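Local coordinates for protein Hpr(Ser) kinase (Coxiella burnetii, PDB 3TQF) that probably phosphorylates the phosphocarrier protein HPr on a serine with ATP and removes that phosphate again, at residues 51-62 with 89-97. Numbering follows the deposited sequence.
Sequences LKQENNQLIGSC and VVNQHEVHL
Gly60 and His93 form the antiparallel hydrogen-bonded pair that joins strand 58-61 to the start of strand 92-102, with the non-hydrogen-bonded pairs Ile59-Glu94 and Ser61-Gln92 flanking it. Gly60 N donates to His93 O at 3.0 Å. His93 N returns a longer bond to Gly60 O, 3.3 Å. Val95 N also donates to Leu58 O at 2.8 Å.

On one face, Ile59 sits between Gln92 and Glu94. Its CD1 lies 3.7 Å from Glu94 CA, and its CG2 packs near Gln92 NE2. Glu94 CG stands anti to the backbone N (chi1 169°) and the chain runs out extended to Gln57, crossing it at about a right angle. Glu94 OE1 comes 2.7 Å from Gln57 NE2, with amide and carboxylate planes 76° apart.

On the other side, Val95 meets Leu58, CB to CD2 at 3.9 Å. Leu51 CD2 reaches Val95 CG2 at 4.3 Å. Val128 of strand 126-134 touches both Leu58 and Val95. His93 ND1 donates to the next residue's carbonyl, Glu94 O, at 2.8 Å, on a lone pair and near the ring plane.

The contact lies within the mixed sheet of the HPr kinase C-terminal domain. Strand 92-102 also pairs with strand 17-23, which leads into a P-loop-like sequence. Cys62 is disulfide-bonded to Cys45. Backbone bonds thus set the register, Leu58 and Val95 are buried against strand 126-134, and Gln57, Gln92 and Glu94 stay partly exposed.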
loop_
_atom_site.group_PDB
_atom_site.type_symbol
_atom_site.label_atom_id
_atom_site.label_comp_id
_atom_site.label_asym_id
_atom_site.label_seq_id
_atom_site.Cartn_x
_atom_site.Cartn_y
_atom_site.Cartn_z
ATOM N N LEU A 51 -14.667 -15.893 -23.321
ATOM C CA LEU A 51 -14.478 -14.875 -24.348
ATOM C C LEU A 51 -15.436 -15.106 -25.510
ATOM O O LEU A 51 -15.802 -16.243 -25.805
ATOM C CB LEU A 51 -13.038 -14.905 -24.869
ATOM C CG LEU A 51 -11.896 -14.591 -23.896
ATOM C CD1 LEU A 51 -10.569 -14.776 -24.607
ATOM C CD2 LEU A 51 -11.995 -13.183 -23.326
ATOM N N LYS A 52 -15.836 -14.023 -26.174
ATOM C CA LYS A 52 -16.664 -14.112 -27.378
ATOM C C LYS A 52 -16.573 -12.836 -28.213
ATOM O O LYS A 52 -16.163 -11.789 -27.715
ATOM C CB LYS A 52 -18.126 -14.389 -27.013
ATOM C CG LYS A 52 -18.781 -13.286 -26.184
ATOM C CD LYS A 52 -20.247 -13.588 -25.883
ATOM C CE LYS A 52 -20.834 -12.559 -24.913
ATOM N NZ LYS A 52 -22.290 -12.771 -24.675
ATOM N N GLN A 53 -16.964 -12.938 -29.481
ATOM C CA GLN A 53 -17.001 -11.787 -30.382
ATOM C C GLN A 53 -18.436 -11.350 -30.664
ATOM O O GLN A 53 -19.249 -12.139 -31.153
ATOM C CB GLN A 53 -16.284 -12.105 -31.693
ATOM C CG GLN A 53 -14.866 -11.579 -31.751
ATOM C CD GLN A 53 -14.151 -11.968 -33.026
ATOM O OE1 GLN A 53 -14.736 -11.964 -34.113
ATOM N NE2 GLN A 53 -12.874 -12.306 -32.901
ATOM N N GLU A 54 -18.739 -10.089 -30.352
ATOM C CA GLU A 54 -20.057 -9.506 -30.620
ATOM C C GLU A 54 -19.922 -8.064 -31.111
ATOM O O GLU A 54 -19.497 -7.186 -30.354
ATOM C CB GLU A 54 -20.920 -9.537 -29.358
ATOM C CG GLU A 54 -21.376 -10.930 -28.953
ATOM C CD GLU A 54 -22.400 -10.916 -27.823
ATOM O OE1 GLU A 54 -22.247 -10.104 -26.882
ATOM O OE2 GLU A 54 -23.353 -11.725 -27.877
ATOM N N ASN A 55 -20.279 -7.832 -32.375
ATOM C CA ASN A 55 -20.241 -6.493 -32.986
ATOM C C ASN A 55 -18.824 -5.914 -33.076
ATOM O O ASN A 55 -18.592 -4.760 -32.697
ATOM C CB ASN A 55 -21.160 -5.519 -32.230
ATOM C CG ASN A 55 -22.570 -6.060 -32.051
ATOM O OD1 ASN A 55 -23.259 -6.385 -33.027
ATOM N ND2 ASN A 55 -23.011 -6.149 -30.797
ATOM N N ASN A 56 -17.889 -6.718 -33.583
ATOM C CA ASN A 56 -16.471 -6.343 -33.645
ATOM C C ASN A 56 -15.918 -5.912 -32.276
ATOM O O ASN A 56 -15.140 -4.958 -32.172
ATOM C CB ASN A 56 -16.242 -5.255 -34.705
ATOM C CG ASN A 56 -16.640 -5.706 -36.103
ATOM O OD1 ASN A 56 -16.209 -6.762 -36.573
ATOM N ND2 ASN A 56 -17.464 -4.906 -36.776
ATOM N N GLN A 57 -16.338 -6.621 -31.231
ATOM C CA GLN A 57 -15.799 -6.424 -29.891
ATOM C C GLN A 57 -15.433 -7.767 -29.280
ATOM O O GLN A 57 -16.200 -8.728 -29.375
ATOM C CB GLN A 57 -16.819 -5.745 -28.983
ATOM C CG GLN A 57 -17.206 -4.341 -29.385
ATOM C CD GLN A 57 -17.944 -3.614 -28.268
ATOM O OE1 GLN A 57 -19.002 -4.057 -27.815
ATOM N NE2 GLN A 57 -17.382 -2.497 -27.815
ATOM N N LEU A 58 -14.262 -7.823 -28.657
ATOM C CA LEU A 58 -13.876 -8.961 -27.846
ATOM C C LEU A 58 -14.425 -8.720 -26.451
ATOM O O LEU A 58 -13.903 -7.889 -25.711
ATOM C CB LEU A 58 -12.354 -9.107 -27.809
ATOM C CG LEU A 58 -11.790 -10.287 -27.019
ATOM C CD1 LEU A 58 -12.267 -11.613 -27.591
ATOM C CD2 LEU A 58 -10.279 -10.221 -27.020
ATOM N N ILE A 59 -15.492 -9.436 -26.109
ATOM C CA ILE A 59 -16.133 -9.325 -24.801
ATOM C C ILE A 59 -15.709 -10.483 -23.898
ATOM O O ILE A 59 -15.705 -11.635 -24.315
ATOM C CB ILE A 59 -17.672 -9.331 -24.931
ATOM C CG1 ILE A 59 -18.145 -8.181 -25.823
ATOM C CG2 ILE A 59 -18.332 -9.241 -23.556
ATOM C CD1 ILE A 59 -17.806 -6.815 -25.289
ATOM N N GLY A 60 -15.358 -10.158 -22.661
ATOM C CA GLY A 60 -14.975 -11.151 -21.663
ATOM C C GLY A 60 -16.014 -11.235 -20.561
ATOM O O GLY A 60 -16.431 -10.215 -20.017
ATOM N N SER A 61 -16.423 -12.455 -20.229
ATOM C CA SER A 61 -17.467 -12.682 -19.237
ATOM C C SER A 61 -17.086 -13.818 -18.300
ATOM O O SER A 61 -16.410 -14.763 -18.699
ATOM C CB SER A 61 -18.787 -12.997 -19.931
ATOM O OG SER A 61 -18.562 -13.794 -21.076
ATOM N N CYS A 62 -17.528 -13.712 -17.050
ATOM C CA CYS A 62 -17.220 -14.694 -16.017
ATOM C C CYS A 62 -18.337 -15.727 -16.009
ATOM O O CYS A 62 -19.507 -15.363 -16.088
ATOM C CB CYS A 62 -17.150 -13.994 -14.657
ATOM S SG CYS A 62 -16.368 -14.914 -13.290
ATOM N N VAL A 89 -18.520 -5.357 -8.808
ATOM C CA VAL A 89 -18.440 -6.456 -9.774
ATOM C C VAL A 89 -19.286 -6.158 -11.012
ATOM O O VAL A 89 -20.330 -5.512 -10.929
ATOM C CB VAL A 89 -18.922 -7.785 -9.159
ATOM C CG1 VAL A 89 -18.701 -8.932 -10.130
ATOM C CG2 VAL A 89 -18.205 -8.058 -7.849
ATOM N N VAL A 90 -18.818 -6.647 -12.156
ATOM C CA VAL A 90 -19.495 -6.477 -13.438
ATOM C C VAL A 90 -19.535 -7.824 -14.147
ATOM O O VAL A 90 -18.586 -8.599 -14.048
ATOM C CB VAL A 90 -18.767 -5.407 -14.295
ATOM C CG1 VAL A 90 -18.581 -5.871 -15.718
ATOM C CG2 VAL A 90 -19.515 -4.074 -14.237
ATOM N N ASN A 91 -20.631 -8.113 -14.845
ATOM C CA ASN A 91 -20.798 -9.432 -15.478
ATOM C C ASN A 91 -20.059 -9.589 -16.814
ATOM O O ASN A 91 -19.711 -10.707 -17.196
ATOM C CB ASN A 91 -22.281 -9.823 -15.609
ATOM C CG ASN A 91 -23.061 -8.926 -16.560
ATOM O OD1 ASN A 91 -22.568 -7.895 -17.020
ATOM N ND2 ASN A 91 -24.295 -9.321 -16.856
ATOM N N GLN A 92 -19.820 -8.482 -17.514
ATOM C CA GLN A 92 -19.010 -8.507 -18.732
ATOM C C GLN A 92 -18.436 -7.135 -19.085
ATOM O O GLN A 92 -18.855 -6.114 -18.545
ATOM C CB GLN A 92 -19.816 -9.056 -19.916
ATOM C CG GLN A 92 -21.126 -8.346 -20.183
ATOM C CD GLN A 92 -21.739 -8.740 -21.514
ATOM O OE1 GLN A 92 -22.291 -9.831 -21.663
ATOM N NE2 GLN A 92 -21.652 -7.844 -22.490
ATOM N N HIS A 93 -17.470 -7.130 -20.000
ATOM C CA HIS A 93 -16.844 -5.900 -20.466
ATOM C C HIS A 93 -15.932 -6.215 -21.647
ATOM O O HIS A 93 -15.448 -7.336 -21.779
ATOM C CB HIS A 93 -16.032 -5.255 -19.337
ATOM C CG HIS A 93 -15.682 -3.821 -19.582
ATOM N ND1 HIS A 93 -14.578 -3.440 -20.313
ATOM C CD2 HIS A 93 -16.283 -2.676 -19.182
ATOM C CE1 HIS A 93 -14.519 -2.122 -20.361
ATOM N NE2 HIS A 93 -15.541 -1.634 -19.680
ATOM N N GLU A 94 -15.705 -5.222 -22.504
ATOM C CA GLU A 94 -14.797 -5.367 -23.642
ATOM C C GLU A 94 -13.356 -5.476 -23.143
ATOM O O GLU A 94 -12.991 -4.843 -22.159
ATOM C CB GLU A 94 -14.950 -4.183 -24.615
ATOM C CG GLU A 94 -13.860 -4.091 -25.697
ATOM C CD GLU A 94 -14.233 -3.175 -26.864
ATOM O OE1 GLU A 94 -14.989 -2.201 -26.656
ATOM O OE2 GLU A 94 -13.759 -3.428 -27.996
ATOM N N VAL A 95 -12.555 -6.288 -23.825
ATOM C CA VAL A 95 -11.137 -6.439 -23.518
ATOM C C VAL A 95 -10.372 -5.350 -24.240
ATOM O O VAL A 95 -10.431 -5.264 -25.460
ATOM C CB VAL A 95 -10.607 -7.807 -24.000
ATOM C CG1 VAL A 95 -9.101 -7.928 -23.755
ATOM C CG2 VAL A 95 -11.360 -8.938 -23.321
ATOM N N HIS A 96 -9.652 -4.521 -23.493
ATOM C CA HIS A 96 -8.874 -3.423 -24.078
ATOM C C HIS A 96 -7.364 -3.629 -23.976
ATOM O O HIS A 96 -6.617 -3.246 -24.880
ATOM C CB HIS A 96 -9.245 -2.103 -23.400
ATOM C CG HIS A 96 -10.630 -1.637 -23.711
ATOM N ND1 HIS A 96 -10.904 -0.759 -24.736
ATOM C CD2 HIS A 96 -11.821 -1.934 -23.141
ATOM C CE1 HIS A 96 -12.206 -0.535 -24.783
ATOM N NE2 HIS A 96 -12.785 -1.236 -23.825
ATOM N N LEU A 97 -6.918 -4.219 -22.872
ATOM C CA LEU A 97 -5.499 -4.326 -22.581
ATOM C C LEU A 97 -5.202 -5.648 -21.898
ATOM O O LEU A 97 -6.038 -6.184 -21.172
ATOM C CB LEU A 97 -5.075 -3.169 -21.676
ATOM C CG LEU A 97 -3.630 -3.091 -21.178
ATOM C CD1 LEU A 97 -2.681 -2.740 -22.309
ATOM C CD2 LEU A 97 -3.535 -2.068 -20.055
#